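PDB 1JYK: CTP:phosphocholine Cytidylyltransferase from Streptococcus pneumoniae, which catalyses the transfer of the cytidylyl group of CTP to phosphocholine, yielding CDP-choline and pyrophosphate. Local coordinates for residues L58-I63 / D86-K91; T143-Y148 / E227-N232; E155-Y160 / G176-G181. One frame throughout, in Å; residues are numbered along the deposited sequence.

Contact 1. Residues L58-I63 / D86-K91; sequences LIEYQI and DYLKEK
Ile-59 meets Leu-88 where two helices of the Rossmann-like nucleotidyltransferase core lie next to each other over one sheet. Helix 58-68 and helix 87-92 run in nearly the same direction here, their axes 27° apart. At 12.6 Å those axes are too distant for the backbones to touch, and long side chains have to bridge the gap. The CG2 methyl of Ile-59 reaches CD1 of Leu-88 at 4.2 Å, an ordinary van der Waals contact at the sheet end of the groove. Both residues also rest on Ile-76 of strand 74-78, so branched aliphatic chains suit this side of each helix.

Glu-60, next along, carries the polar half of the contact. With CG anti to the carbonyl carbon (chi1 -74°) and the chain extended beyond it, its carboxylate is held out across the groove. OE2 takes two donors from opposite faces of its plane. The hydroxyl OH of Tyr-87, at the end of a rigid ring, approaches on the anti side, 2.7 Å from OE2 of Glu-60. The Glu-60 carboxylate and the Tyr-87 ring are turned 52° apart, with OE2 at the ring edge. From the other face comes Lys-91, whose fully extended chain spans the gap and sets NZ 3.1 Å from OE2 of Glu-60, well above the plane, in a salt bridge. OE1 is paired with Lys-56, which would be expected to keep this buried carboxylate ionised. CG of Glu-60 comes within 4.3 Å of CD2 of Leu-88, so the methylenes continue the apolar contact.

One helical turn after Ile-59, Ile-63 also turns to Leu-88, which sits between the two isoleucines and offers a different methyl to each: CD1 of Ile-63 lies 4.2 Å from CD2 of Leu-88.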
loop_
_atom_site.group_PDB
_atom_site.type_symbol
_atom_site.label_atom_id
_atom_site.label_comp_id
_atom_site.label_asym_id
_atom_site.label_seq_id
_atom_site.Cartn_x
_atom_site.Cartn_y
_atom_site.Cartn_z
ATOM N N LEU A 58 12.117 -7.432 -1.331
ATOM C CA LEU A 58 10.840 -7.119 -1.964
ATOM C C LEU A 58 10.668 -5.660 -2.370
ATOM O O LEU A 58 10.252 -5.365 -3.488
ATOM C CB LEU A 58 9.684 -7.495 -1.034
ATOM C CG LEU A 58 9.241 -8.955 -0.994
ATOM C CD1 LEU A 58 8.196 -9.121 0.097
ATOM C CD2 LEU A 58 8.679 -9.369 -2.334
ATOM N N ILE A 59 10.977 -4.745 -1.456
ATOM C CA ILE A 59 10.802 -3.327 -1.736
ATOM C C ILE A 59 11.635 -2.812 -2.914
ATOM O O ILE A 59 11.245 -1.846 -3.576
ATOM C CB ILE A 59 11.093 -2.473 -0.466
ATOM C CG1 ILE A 59 10.488 -1.077 -0.631
ATOM C CG2 ILE A 59 12.590 -2.402 -0.201
ATOM C CD1 ILE A 59 10.332 -0.329 0.682
ATOM N N GLU A 60 12.775 -3.447 -3.181
ATOM C CA GLU A 60 13.618 -3.013 -4.294
ATOM C C GLU A 60 12.916 -3.218 -5.640
ATOM O O GLU A 60 13.055 -2.403 -6.549
ATOM C CB GLU A 60 14.959 -3.754 -4.269
ATOM C CG GLU A 60 15.882 -3.245 -3.170
ATOM C CD GLU A 60 17.292 -3.812 -3.242
ATOM O OE1 GLU A 60 17.608 -4.553 -4.199
ATOM O OE2 GLU A 60 18.086 -3.509 -2.331
ATOM N N TYR A 61 12.158 -4.301 -5.772
ATOM C CA TYR A 61 11.433 -4.543 -7.014
ATOM C C TYR A 61 10.448 -3.400 -7.244
ATOM O O TYR A 61 10.288 -2.922 -8.362
ATOM C CB TYR A 61 10.653 -5.857 -6.940
ATOM C CG TYR A 61 11.509 -7.101 -6.976
ATOM C CD1 TYR A 61 11.821 -7.787 -5.803
ATOM C CD2 TYR A 61 11.968 -7.623 -8.190
ATOM C CE1 TYR A 61 12.562 -8.965 -5.833
ATOM C CE2 TYR A 61 12.714 -8.805 -8.232
ATOM C CZ TYR A 61 13.005 -9.469 -7.051
ATOM O OH TYR A 61 13.727 -10.637 -7.077
ATOM N N GLN A 62 9.787 -2.971 -6.173
ATOM C CA GLN A 62 8.807 -1.893 -6.252
ATOM C C GLN A 62 9.460 -0.554 -6.574
ATOM O O GLN A 62 9.009 0.160 -7.469
ATOM C CB GLN A 62 8.028 -1.784 -4.937
ATOM C CG GLN A 62 7.340 -3.085 -4.512
ATOM C CD GLN A 62 6.649 -2.967 -3.157
ATOM O OE1 GLN A 62 7.038 -2.157 -2.310
ATOM N NE2 GLN A 62 5.616 -3.775 -2.950
ATOM N N ILE A 63 10.518 -0.212 -5.838
ATOM C CA ILE A 63 11.241 1.044 -6.052
ATOM C C ILE A 63 11.753 1.156 -7.499
ATOM O O ILE A 63 11.645 2.212 -8.128
ATOM C CB ILE A 63 12.447 1.169 -5.071
ATOM C CG1 ILE A 63 11.945 1.453 -3.650
ATOM C CG2 ILE A 63 13.362 2.307 -5.499
ATOM C CD1 ILE A 63 12.989 1.208 -2.571
ATOM N N ASP A 86 18.242 2.001 5.899
ATOM C CA ASP A 86 19.146 3.118 5.643
ATOM C C ASP A 86 19.863 3.135 4.304
ATOM O O ASP A 86 19.914 4.177 3.638
ATOM C CB ASP A 86 20.168 3.218 6.770
ATOM C CG ASP A 86 19.565 3.783 8.043
ATOM O OD1 ASP A 86 18.621 4.599 7.955
ATOM O OD2 ASP A 86 20.033 3.408 9.136
ATOM N N TYR A 87 20.415 1.995 3.901
ATOM C CA TYR A 87 21.142 1.906 2.631
ATOM C C TYR A 87 20.342 2.351 1.398
ATOM O O TYR A 87 20.924 2.709 0.376
ATOM C CB TYR A 87 21.643 0.470 2.409
ATOM C CG TYR A 87 20.593 -0.479 1.853
ATOM C CD1 TYR A 87 20.657 -0.925 0.530
ATOM C CD2 TYR A 87 19.536 -0.931 2.654
ATOM C CE1 TYR A 87 19.696 -1.800 0.014
ATOM C CE2 TYR A 87 18.573 -1.803 2.151
ATOM C CZ TYR A 87 18.657 -2.235 0.833
ATOM O OH TYR A 87 17.702 -3.104 0.339
ATOM N N LEU A 88 19.011 2.318 1.495
ATOM C CA LEU A 88 18.157 2.695 0.374
ATOM C C LEU A 88 18.211 4.177 0.028
ATOM O O LEU A 88 17.908 4.565 -1.095
ATOM C CB LEU A 88 16.703 2.282 0.651
ATOM C CG LEU A 88 16.417 0.777 0.776
ATOM C CD1 LEU A 88 15.021 0.580 1.359
ATOM C CD2 LEU A 88 16.531 0.094 -0.591
ATOM N N LYS A 89 18.598 5.013 0.981
ATOM C CA LYS A 89 18.669 6.438 0.711
ATOM C C LYS A 89 19.713 6.756 -0.361
ATOM O O LYS A 89 19.436 7.494 -1.314
ATOM C CB LYS A 89 18.973 7.196 1.997
ATOM C CG LYS A 89 17.886 7.052 3.040
ATOM C CD LYS A 89 18.153 7.951 4.232
ATOM C CE LYS A 89 19.350 7.462 5.017
ATOM N NZ LYS A 89 19.496 8.188 6.306
ATOM N N GLU A 90 20.910 6.191 -0.228
ATOM C CA GLU A 90 21.943 6.444 -1.224
ATOM C C GLU A 90 21.791 5.519 -2.440
ATOM O O GLU A 90 22.262 5.822 -3.537
ATOM C CB GLU A 90 23.333 6.293 -0.589
ATOM C CG GLU A 90 23.897 7.628 -0.098
ATOM C CD GLU A 90 25.177 7.491 0.716
ATOM O OE1 GLU A 90 25.819 6.424 0.655
ATOM O OE2 GLU A 90 25.540 8.458 1.416
ATOM N N LYS A 91 21.118 4.390 -2.255
ATOM C CA LYS A 91 20.937 3.472 -3.367
ATOM C C LYS A 91 19.875 3.940 -4.356
ATOM O O LYS A 91 20.028 3.753 -5.566
ATOM C CB LYS A 91 20.568 2.080 -2.858
ATOM C CG LYS A 91 20.471 1.035 -3.966
ATOM C CD LYS A 91 20.417 -0.365 -3.388
ATOM C CE LYS A 91 20.156 -1.395 -4.467
ATOM N NZ LYS A 91 20.547 -2.761 -4.044
#

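Contact 2. Residues T143-Y148 / E227-N232; sequences TYFSVY and EELEGN
The ring of Phe-145 has CD2 of Leu-229 at its edge, near the ring plane, and CG of Glu-227 approaching it obliquely, 3.6 Å from CD1 of Phe-145. One face of the ring carries a neighbour from its own strand, the CG2 methyl of Thr-143, displaced toward the rim. That methyl lies anti to the backbone N of Thr-143, which also takes it across to CB of Glu-227 at 3.5 Å. Only the aliphatic part of Glu-227 is used here: CG is anti to its backbone N (chi1 174°), and the bend that follows leads the carboxylate away from the ring.

Beneath these side chains, strands 142-149 and 224-228 are parallel neighbours in the mixed sheet of the nucleotidyltransferase fold. Glu-227 straddles Phe-145: its N donates to Tyr-144 O (2.9 Å, with an N-H...O angle of 175°), and its O accepts from Ser-146 N at 3.0 Å. The pattern then advances, with Leu-229 N donating to Ser-146 O at 2.8 Å. On the sheet face away from Phe-145, the small Ser-146 spends its hydroxyl OG on Ile-178 O.

Leu-229 joins two neighbours on the Phe-145 face. Its CD1 touches CB of Phe-145 at 3.7 Å, and its CB is met at 3.7 Å by one gamma methyl of Val-147, CG1, which continues toward the backbone carbonyls of Glu-230 and Gly-231. Beyond Leu-229 the direct backbone bonds give way to a water, which accepts from Tyr-148 N and donates to Leu-229 O at 2.6 Å, carrying the link between the two segments past the end of the regular pairing.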
loop_
_atom_site.group_PDB
_atom_site.type_symbol
_atom_site.label_atom_id
_atom_site.label_comp_id
_atom_site.label_asym_id
_atom_site.label_seq_id
_atom_site.Cartn_x
_atom_site.Cartn_y
_atom_site.Cartn_z
ATOM N N THR A 143 -7.310 5.968 -8.022
ATOM C CA THR A 143 -7.497 4.614 -8.523
ATOM C C THR A 143 -7.043 3.510 -7.580
ATOM O O THR A 143 -6.035 3.643 -6.878
ATOM C CB THR A 143 -6.707 4.421 -9.845
ATOM O OG1 THR A 143 -7.111 5.409 -10.796
ATOM C CG2 THR A 143 -6.933 3.038 -10.422
ATOM N N TYR A 144 -7.801 2.420 -7.578
ATOM C CA TYR A 144 -7.456 1.243 -6.806
ATOM C C TYR A 144 -7.074 0.226 -7.872
ATOM O O TYR A 144 -7.886 -0.064 -8.754
ATOM C CB TYR A 144 -8.665 0.694 -6.050
ATOM C CG TYR A 144 -8.856 1.254 -4.668
ATOM C CD1 TYR A 144 -7.913 1.046 -3.672
ATOM C CD2 TYR A 144 -9.990 1.997 -4.356
ATOM C CE1 TYR A 144 -8.092 1.565 -2.394
ATOM C CE2 TYR A 144 -10.181 2.521 -3.083
ATOM C CZ TYR A 144 -9.230 2.301 -2.109
ATOM O OH TYR A 144 -9.423 2.811 -0.852
ATOM N N PHE A 145 -5.847 -0.289 -7.829
ATOM C CA PHE A 145 -5.436 -1.314 -8.784
ATOM C C PHE A 145 -5.819 -2.600 -8.068
ATOM O O PHE A 145 -5.191 -2.980 -7.079
ATOM C CB PHE A 145 -3.935 -1.216 -9.047
ATOM C CG PHE A 145 -3.556 0.023 -9.800
ATOM C CD1 PHE A 145 -3.330 -0.020 -11.173
ATOM C CD2 PHE A 145 -3.483 1.248 -9.146
ATOM C CE1 PHE A 145 -3.040 1.143 -11.892
ATOM C CE2 PHE A 145 -3.195 2.416 -9.851
ATOM C CZ PHE A 145 -2.975 2.363 -11.230
ATOM N N SER A 146 -6.866 -3.254 -8.574
ATOM C CA SER A 146 -7.427 -4.445 -7.944
ATOM C C SER A 146 -7.368 -5.790 -8.669
ATOM O O SER A 146 -7.700 -5.887 -9.850
ATOM C CB SER A 146 -8.891 -4.158 -7.601
ATOM O OG SER A 146 -9.513 -5.291 -7.029
ATOM N N VAL A 147 -6.961 -6.827 -7.941
ATOM C CA VAL A 147 -6.917 -8.172 -8.492
ATOM C C VAL A 147 -8.119 -8.917 -7.905
ATOM O O VAL A 147 -8.595 -8.583 -6.813
ATOM C CB VAL A 147 -5.624 -8.946 -8.089
ATOM C CG1 VAL A 147 -4.405 -8.357 -8.799
ATOM C CG2 VAL A 147 -5.443 -8.913 -6.578
ATOM N N TYR A 148 -8.612 -9.917 -8.629
ATOM C CA TYR A 148 -9.734 -10.714 -8.151
ATOM C C TYR A 148 -9.190 -11.871 -7.310
ATOM O O TYR A 148 -8.196 -12.504 -7.679
ATOM C CB TYR A 148 -10.539 -11.261 -9.339
ATOM C CG TYR A 148 -11.611 -12.264 -8.958
ATOM C CD1 TYR A 148 -12.894 -11.843 -8.596
ATOM C CD2 TYR A 148 -11.345 -13.633 -8.961
ATOM C CE1 TYR A 148 -13.886 -12.769 -8.247
ATOM C CE2 TYR A 148 -12.324 -14.561 -8.616
ATOM C CZ TYR A 148 -13.590 -14.126 -8.261
ATOM O OH TYR A 148 -14.557 -15.042 -7.919
ATOM N N GLU A 227 -9.130 -0.067 -11.327
ATOM C CA GLU A 227 -8.339 -0.486 -12.471
ATOM C C GLU A 227 -8.200 -1.989 -12.272
ATOM O O GLU A 227 -7.435 -2.440 -11.425
ATOM C CB GLU A 227 -6.970 0.186 -12.451
ATOM C CG GLU A 227 -6.006 -0.307 -13.527
ATOM C CD GLU A 227 -6.416 0.101 -14.931
ATOM O OE1 GLU A 227 -7.129 1.120 -15.085
ATOM O OE2 GLU A 227 -6.022 -0.604 -15.884
ATOM N N GLU A 228 -8.967 -2.759 -13.039
ATOM C CA GLU A 228 -8.952 -4.207 -12.928
ATOM C C GLU A 228 -7.641 -4.809 -13.408
ATOM O O GLU A 228 -7.274 -4.677 -14.574
ATOM C CB GLU A 228 -10.114 -4.793 -13.722
ATOM C CG GLU A 228 -11.468 -4.286 -13.258
ATOM C CD GLU A 228 -12.626 -5.015 -13.916
ATOM O OE1 GLU A 228 -12.483 -5.395 -15.096
ATOM O OE2 GLU A 228 -13.673 -5.204 -13.258
ATOM N N LEU A 229 -6.936 -5.471 -12.496
ATOM C CA LEU A 229 -5.663 -6.095 -12.816
ATOM C C LEU A 229 -5.838 -7.574 -13.129
ATOM O O LEU A 229 -6.754 -8.227 -12.618
ATOM C CB LEU A 229 -4.693 -5.964 -11.637
ATOM C CG LEU A 229 -4.149 -4.589 -11.260
ATOM C CD1 LEU A 229 -3.230 -4.725 -10.058
ATOM C CD2 LEU A 229 -3.388 -3.999 -12.429
ATOM N N GLU A 230 -4.949 -8.099 -13.971
ATOM C CA GLU A 230 -4.968 -9.514 -14.309
ATOM C C GLU A 230 -4.560 -10.240 -13.033
ATOM O O GLU A 230 -3.701 -9.767 -12.288
ATOM C CB GLU A 230 -3.974 -9.806 -15.428
ATOM C CG GLU A 230 -4.302 -9.070 -16.719
ATOM C CD GLU A 230 -3.141 -9.049 -17.699
ATOM O OE1 GLU A 230 -3.142 -9.877 -18.637
ATOM O OE2 GLU A 230 -2.230 -8.206 -17.532
ATOM N N GLY A 231 -5.188 -11.381 -12.785
ATOM C CA GLY A 231 -4.931 -12.158 -11.584
ATOM C C GLY A 231 -3.526 -12.266 -11.020
ATOM O O GLY A 231 -3.351 -12.197 -9.806
ATOM N N ASN A 232 -2.527 -12.433 -11.879
ATOM C CA ASN A 232 -1.148 -12.588 -11.417
ATOM C C ASN A 232 -0.301 -11.310 -11.432
ATOM O O ASN A 232 0.930 -11.380 -11.414
ATOM C CB ASN A 232 -0.451 -13.668 -12.256
ATOM C CG ASN A 232 -0.745 -13.534 -13.740
ATOM O OD1 ASN A 232 -0.868 -12.423 -14.266
ATOM N ND2 ASN A 232 -0.860 -14.671 -14.427
HETATM O O HOH W 1 -7.402 -10.248 -11.127
#

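Contact 3. Residues E155-Y160 / G176-G181; sequences EWFLVY and GRILSG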
loop_
_atom_site.group_PDB
_atom_site.type_symbol
_atom_site.label_atom_id
_atom_site.label_comp_id
_atom_site.label_asym_id
_atom_site.label_seq_id
_atom_site.Cartn_x
_atom_site.Cartn_y
_atom_site.Cartn_z
ATOM N N GLU A 155 -10.221 -9.644 3.780
ATOM C CA GLU A 155 -9.933 -8.672 2.731
ATOM C C GLU A 155 -11.093 -7.697 2.650
ATOM O O GLU A 155 -12.154 -7.947 3.218
ATOM C CB GLU A 155 -9.786 -9.364 1.374
ATOM C CG GLU A 155 -8.941 -10.610 1.404
ATOM C CD GLU A 155 -7.472 -10.290 1.429
ATOM O OE1 GLU A 155 -6.668 -11.213 1.684
ATOM O OE2 GLU A 155 -7.121 -9.113 1.195
ATOM N N TRP A 156 -10.885 -6.584 1.956
ATOM C CA TRP A 156 -11.943 -5.599 1.758
ATOM C C TRP A 156 -12.214 -5.606 0.259
ATOM O O TRP A 156 -11.291 -5.742 -0.543
ATOM C CB TRP A 156 -11.509 -4.206 2.209
ATOM C CG TRP A 156 -11.505 -4.016 3.703
ATOM C CD1 TRP A 156 -11.652 -4.986 4.664
ATOM C CD2 TRP A 156 -11.305 -2.784 4.411
ATOM N NE1 TRP A 156 -11.547 -4.433 5.918
ATOM C CE2 TRP A 156 -11.337 -3.082 5.791
ATOM C CE3 TRP A 156 -11.098 -1.458 4.006
ATOM C CZ2 TRP A 156 -11.167 -2.096 6.777
ATOM C CZ3 TRP A 156 -10.933 -0.477 4.989
ATOM C CH2 TRP A 156 -10.969 -0.805 6.357
ATOM N N PHE A 157 -13.476 -5.460 -0.120
ATOM C CA PHE A 157 -13.840 -5.509 -1.529
ATOM C C PHE A 157 -14.393 -4.222 -2.106
ATOM O O PHE A 157 -14.964 -3.389 -1.394
ATOM C CB PHE A 157 -14.836 -6.644 -1.750
ATOM C CG PHE A 157 -14.376 -7.956 -1.201
ATOM C CD1 PHE A 157 -13.776 -8.900 -2.032
ATOM C CD2 PHE A 157 -14.506 -8.238 0.152
ATOM C CE1 PHE A 157 -13.308 -10.113 -1.519
ATOM C CE2 PHE A 157 -14.045 -9.442 0.676
ATOM C CZ PHE A 157 -13.441 -10.386 -0.165
ATOM N N LEU A 158 -14.227 -4.082 -3.417
ATOM C CA LEU A 158 -14.675 -2.908 -4.148
ATOM C C LEU A 158 -16.024 -3.125 -4.830
ATOM O O LEU A 158 -16.194 -4.075 -5.594
ATOM C CB LEU A 158 -13.622 -2.534 -5.201
ATOM C CG LEU A 158 -12.244 -2.146 -4.650
ATOM C CD1 LEU A 158 -11.175 -2.375 -5.712
ATOM C CD2 LEU A 158 -12.264 -0.681 -4.218
ATOM N N VAL A 159 -16.973 -2.238 -4.555
ATOM C CA VAL A 159 -18.299 -2.323 -5.163
ATOM C C VAL A 159 -18.360 -1.287 -6.281
ATOM O O VAL A 159 -18.224 -0.091 -6.026
ATOM C CB VAL A 159 -19.408 -2.014 -4.133
ATOM C CG1 VAL A 159 -20.759 -1.912 -4.836
ATOM C CG2 VAL A 159 -19.432 -3.093 -3.058
ATOM N N TYR A 160 -18.565 -1.732 -7.515
ATOM C CA TYR A 160 -18.616 -0.793 -8.629
ATOM C C TYR A 160 -19.423 -1.270 -9.834
ATOM O O TYR A 160 -19.708 -2.462 -9.979
ATOM C CB TYR A 160 -17.191 -0.443 -9.080
ATOM C CG TYR A 160 -16.380 -1.632 -9.547
ATOM C CD1 TYR A 160 -16.230 -1.911 -10.908
ATOM C CD2 TYR A 160 -15.732 -2.461 -8.631
ATOM C CE1 TYR A 160 -15.448 -2.989 -11.350
ATOM C CE2 TYR A 160 -14.948 -3.541 -9.059
ATOM C CZ TYR A 160 -14.810 -3.795 -10.423
ATOM O OH TYR A 160 -14.028 -4.845 -10.854
ATOM N N GLY A 176 -13.979 -11.757 -4.749
ATOM C CA GLY A 176 -14.237 -10.494 -5.413
ATOM C C GLY A 176 -12.980 -9.681 -5.671
ATOM O O GLY A 176 -11.864 -10.165 -5.476
ATOM N N ARG A 177 -13.177 -8.445 -6.128
ATOM C CA ARG A 177 -12.089 -7.515 -6.406
ATOM C C ARG A 177 -11.717 -6.861 -5.078
ATOM O O ARG A 177 -12.491 -6.102 -4.495
ATOM C CB ARG A 177 -12.545 -6.462 -7.413
ATOM C CG ARG A 177 -12.740 -7.006 -8.823
ATOM C CD ARG A 177 -11.408 -7.111 -9.529
ATOM N NE ARG A 177 -11.526 -7.807 -10.802
ATOM C CZ ARG A 177 -10.537 -7.942 -11.677
ATOM N NH1 ARG A 177 -9.338 -7.427 -11.426
ATOM N NH2 ARG A 177 -10.752 -8.590 -12.815
ATOM N N ILE A 178 -10.520 -7.164 -4.601
ATOM C CA ILE A 178 -10.072 -6.654 -3.314
ATOM C C ILE A 178 -9.149 -5.445 -3.377
ATOM O O ILE A 178 -8.616 -5.099 -4.433
ATOM C CB ILE A 178 -9.331 -7.776 -2.532
ATOM C CG1 ILE A 178 -8.089 -8.224 -3.319
ATOM C CG2 ILE A 178 -10.251 -8.976 -2.338
ATOM C CD1 ILE A 178 -7.075 -8.986 -2.507
ATOM N N LEU A 179 -8.999 -4.782 -2.234
ATOM C CA LEU A 179 -8.060 -3.669 -2.114
ATOM C C LEU A 179 -6.780 -4.506 -2.122
ATOM O O LEU A 179 -6.581 -5.352 -1.243
ATOM C CB LEU A 179 -8.248 -2.954 -0.773
ATOM C CG LEU A 179 -9.172 -1.739 -0.861
ATOM C CD1 LEU A 179 -10.549 -2.206 -1.305
ATOM C CD2 LEU A 179 -9.249 -1.034 0.485
ATOM N N SER A 180 -5.933 -4.288 -3.121
ATOM C CA SER A 180 -4.739 -5.107 -3.290
ATOM C C SER A 180 -3.372 -4.583 -2.865
ATOM O O SER A 180 -2.375 -5.286 -3.025
ATOM C CB SER A 180 -4.665 -5.554 -4.752
ATOM O OG SER A 180 -5.946 -5.956 -5.210
ATOM N N GLY A 181 -3.304 -3.368 -2.343
ATOM C CA GLY A 181 -2.010 -2.864 -1.920
ATOM C C GLY A 181 -1.362 -1.854 -2.843
ATOM O O GLY A 181 -0.214 -1.463 -2.625
HETATM O O HOH W 2 -8.121 -6.356 0.955
#
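Phe-157 and Ile-178 cross at an oblique angle, with the CG2 methyl of Ile-178 pressed close to the phenyl ring, only 3.4 Å from CE1 of Phe-157. The same ring has the carbonyl carbon of Gly-176 at its edge, and the absence of a side chain there lets CD1 of Phe-157 come to 3.8 Å from the glycine CA. Gly-176 also has a positive phi (145°), a backbone shape readily reached by glycine alone. Farther along Ile-178, CD1 touches the carboxylate oxygen OE2 of Glu-155.

Trp-156 and Leu-158 share Leu-179. Its CD2 leans obliquely against CE3 of the indole, while its CD1 meets CD2 of Leu-158 at 3.7 Å and also touches the Trp-156 backbone carbonyl.

Below them the backbones form a single beta bridge between Phe-157 and Ile-178, which ties the small hairpin of strands 157-160 and 166-170 to the segment entering the main sheet through strand 176-177. Leu-179 N donates to Trp-156 O at 3.0 Å, and Leu-158 N to Arg-177 O at 2.9 Å, the latter nearly in line with the carbonyl. A water adds a third link, accepting from Trp-156 N while donating to Leu-179 O and to OE2 of Glu-155.

At the far end CG of Arg-177 lies at the edge of the Tyr-160 ring, near its plane and 3.2 Å from OH of Tyr-160, with ring and guanidinium planes 72° apart. The polar ends go elsewhere: Tyr-160 OH bonds to Glu-228, while NH1 of Arg-177 donates to the carbonyls of Ser-146 and Leu-229.

How the contacts relate
Along the chain, contact 1 is complete before contact 2 opens, and both segments of contact 3 fall between the two halves of contact 2. Contacts 2 and 3 adjoin, their centres 9 Å apart: strand 142-149 pairs with 224-228 along one edge and with 176-177 along the other. Contact 1 lies apart, its centre 24 Å from that of contact 2 and 28 Å from that of contact 3. It joins helix 58-68, which packs on strands 27-32 and 74-78, to helix 87-92, which packs on 74-78. Contact 1 thus covers the parallel part of the mixed sheet, whereas contacts 2 and 3 build its other end and attach the hairpin of strands 157-160 and 166-170.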